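Local coordinates for protein TSSL (PDB 4ACK) that probably forms part of the membrane-associated complex of the type VI secretion system, as do other proteins of the DotU/TssL family, at residues E101-F104 / E105-N109. Sequence-based numbering, arbitrary orientation.
Sequences EYVF and EITDN
The ring of Y102 meets I106 over a face and E105 at an edge, one turn further along the helix 99-112, an i to i+3 and i to i+4 pairing within a single alpha-helix of this all-helical DotU domain. The tyrosine ring runs forward along the helix because chi1 is -172°, CG lying opposite the backbone N. I106 CG1 sits 4.2 Å from the ring centroid, a CH-pi contact displaced toward the rim, while I106 CD1 reaches Y102 CE2 at 3.8 Å. Isoleucine suits this place, since its apolar CG1-CD1 arm can lie across the flat ring of a buried tyrosine. E105 takes the ring edge instead. Its extended chain brings OE1 to 3.5 Å from Y102 CD1, with the carboxylate plane 86° from the ring; CD lies at the edge in the ring plane, a position probably favoured by the slightly positive C-H rim. The phenol oxygen is hydrogen-bonded to K59, and Y102 and I106 both pack on Y60 of helix 55-79. Farther round, apolar V103 and T107 turn to helix 118-129. T107, a buried residue, gives its hydroxyl a partner within its own helix: OG1, beside the backbone N and opposite the carbonyl carbon, is brought back to V103 O and donates to it over 2.7 Å, while T107 N reaches that same oxygen, at 2.9 Å, from the opposite face of the carbonyl plane.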
ATOM      1  N   GLU A 101      -3.540  10.418   3.998  1.00 27.63           N
ATOM      2  CA  GLU A 101      -5.008  10.695   4.078  1.00 28.64           C
ATOM      3  C   GLU A 101      -5.880   9.851   3.139  1.00 26.71           C
ATOM      4  O   GLU A 101      -6.909   9.348   3.544  1.00 26.57           O
ATOM      5  CB  GLU A 101      -5.261  12.197   3.749  1.00 29.46           C
ATOM      6  CG  GLU A 101      -4.753  13.021   4.959  1.00 34.24           C
ATOM      7  CD  GLU A 101      -4.848  14.529   4.842  0.50 39.67           C
ATOM      8  OE1 GLU A 101      -5.097  15.052   3.725  0.50 35.99           O
ATOM      9  OE2 GLU A 101      -4.657  15.175   5.919  0.50 41.39           O
ATOM     10  N   TYR A 102      -5.492   9.750   1.879  1.00 25.59           N
ATOM     11  CA  TYR A 102      -6.378   9.168   0.884  1.00 26.53           C
ATOM     12  C   TYR A 102      -6.652   7.653   1.147  1.00 27.17           C
ATOM     13  O   TYR A 102      -7.766   7.131   0.932  1.00 27.88           O
ATOM     14  CB  TYR A 102      -5.854   9.460  -0.539  1.00 26.50           C
ATOM     15  CG  TYR A 102      -6.850   9.044  -1.610  1.00 29.15           C
ATOM     16  CD1 TYR A 102      -8.184   9.431  -1.540  1.00 29.86           C
ATOM     17  CD2 TYR A 102      -6.460   8.194  -2.667  1.00 30.29           C
ATOM     18  CE1 TYR A 102      -9.107   9.013  -2.558  1.00 30.69           C
ATOM     19  CE2 TYR A 102      -7.340   7.778  -3.639  1.00 30.07           C
ATOM     20  CZ  TYR A 102      -8.666   8.187  -3.584  1.00 32.61           C
ATOM     21  OH  TYR A 102      -9.528   7.775  -4.585  1.00 36.43           O
ATOM     22  N   VAL A 103      -5.672   6.949   1.700  1.00 27.06           N
ATOM     23  CA  VAL A 103      -5.935   5.530   2.113  1.00 25.43           C
ATOM     24  C   VAL A 103      -7.114   5.454   3.063  1.00 24.54           C
ATOM     25  O   VAL A 103      -7.917   4.512   3.003  1.00 23.92           O
ATOM     26  CB  VAL A 103      -4.677   4.902   2.755  1.00 24.86           C
ATOM     27  CG1 VAL A 103      -4.993   3.627   3.578  1.00 24.30           C
ATOM     28  CG2 VAL A 103      -3.571   4.741   1.732  1.00 24.01           C
ATOM     29  N   PHE A 104      -7.229   6.396   4.002  1.00 24.88           N
ATOM     30  CA  PHE A 104      -8.369   6.300   4.937  1.00 24.45           C
ATOM     31  C   PHE A 104      -9.654   6.806   4.319  1.00 26.24           C
ATOM     32  O   PHE A 104     -10.756   6.336   4.665  1.00 26.57           O
ATOM     33  CB  PHE A 104      -8.068   6.942   6.308  1.00 25.05           C
ATOM     34  CG  PHE A 104      -6.908   6.279   6.992  1.00 25.09           C
ATOM     35  CD1 PHE A 104      -7.087   5.090   7.678  1.00 25.99           C
ATOM     36  CD2 PHE A 104      -5.619   6.823   6.878  1.00 27.19           C
ATOM     37  CE1 PHE A 104      -6.001   4.428   8.288  1.00 26.52           C
ATOM     38  CE2 PHE A 104      -4.549   6.211   7.478  1.00 27.42           C
ATOM     39  CZ  PHE A 104      -4.738   4.994   8.201  1.00 27.17           C
ATOM     40  N   GLU A 105      -9.510   7.644   3.309  1.00 26.67           N
ATOM     41  CA  GLU A 105     -10.664   7.930   2.463  1.00 30.21           C
ATOM     42  C   GLU A 105     -11.143   6.686   1.695  1.00 28.51           C
ATOM     43  O   GLU A 105     -12.335   6.379   1.694  1.00 29.20           O
ATOM     44  CB  GLU A 105     -10.396   9.039   1.457  1.00 28.39           C
ATOM     45  CG  GLU A 105     -11.735   9.518   0.859  1.00 37.61           C
ATOM     46  CD  GLU A 105     -11.529  10.609  -0.186  1.00 39.51           C
ATOM     47  OE1 GLU A 105     -10.634  11.428   0.015  1.00 41.50           O
ATOM     48  OE2 GLU A 105     -12.239  10.629  -1.203  1.00 44.27           O
ATOM     49  N   ILE A 106     -10.227   5.968   1.043  1.00 29.02           N
ATOM     50  CA  ILE A 106     -10.565   4.633   0.465  1.00 26.09           C
ATOM     51  C   ILE A 106     -11.236   3.715   1.471  1.00 26.68           C
ATOM     52  O   ILE A 106     -12.303   3.091   1.173  1.00 27.51           O
ATOM     53  CB  ILE A 106      -9.315   3.961  -0.100  1.00 26.29           C
ATOM     54  CG1 ILE A 106      -8.905   4.790  -1.315  1.00 22.59           C
ATOM     55  CG2 ILE A 106      -9.578   2.424  -0.414  1.00 23.76           C
ATOM     56  CD1 ILE A 106      -7.506   4.453  -1.905  1.00 26.08           C
ATOM     57  N   THR A 107     -10.658   3.651   2.663  1.00 24.75           N
ATOM     58  CA  THR A 107     -11.148   2.762   3.692  1.00 26.59           C
ATOM     59  C   THR A 107     -12.588   3.155   4.104  1.00 29.01           C
ATOM     60  O   THR A 107     -13.441   2.270   4.223  1.00 27.85           O
ATOM     61  CB  THR A 107     -10.207   2.742   4.900  1.00 26.16           C
ATOM     62  OG1 THR A 107      -8.861   2.374   4.452  1.00 30.10           O
ATOM     63  CG2 THR A 107     -10.700   1.775   5.985  1.00 26.82           C
ATOM     64  N   ASP A 108     -12.849   4.474   4.305  1.00 30.22           N
ATOM     65  CA  ASP A 108     -14.216   4.970   4.492  1.00 31.99           C
ATOM     66  C   ASP A 108     -15.155   4.449   3.399  1.00 30.61           C
ATOM     67  O   ASP A 108     -16.218   3.994   3.687  1.00 31.33           O
ATOM     68  CB  ASP A 108     -14.288   6.522   4.468  1.00 31.54           C
ATOM     69  CG  ASP A 108     -13.595   7.155   5.670  1.00 33.63           C
ATOM     70  OD1 ASP A 108     -13.504   6.530   6.738  1.00 34.59           O
ATOM     71  OD2 ASP A 108     -13.081   8.274   5.510  1.00 38.07           O
ATOM     72  N   ASN A 109     -14.760   4.574   2.151  1.00 30.61           N
ATOM     73  CA  ASN A 109     -15.612   4.156   1.076  1.00 31.92           C
ATOM     74  C   ASN A 109     -15.931   2.663   1.105  1.00 33.56           C
ATOM     75  O   ASN A 109     -17.119   2.295   1.143  1.00 34.18           O
ATOM     76  CB  ASN A 109     -15.021   4.555  -0.234  1.00 32.07           C
ATOM     77  CG  ASN A 109     -14.990   6.092  -0.416  1.00 36.63           C
ATOM     78  OD1 ASN A 109     -15.554   6.829   0.395  1.00 36.63           O
ATOM     79  ND2 ASN A 109     -14.344   6.564  -1.488  1.00 36.63           N
TER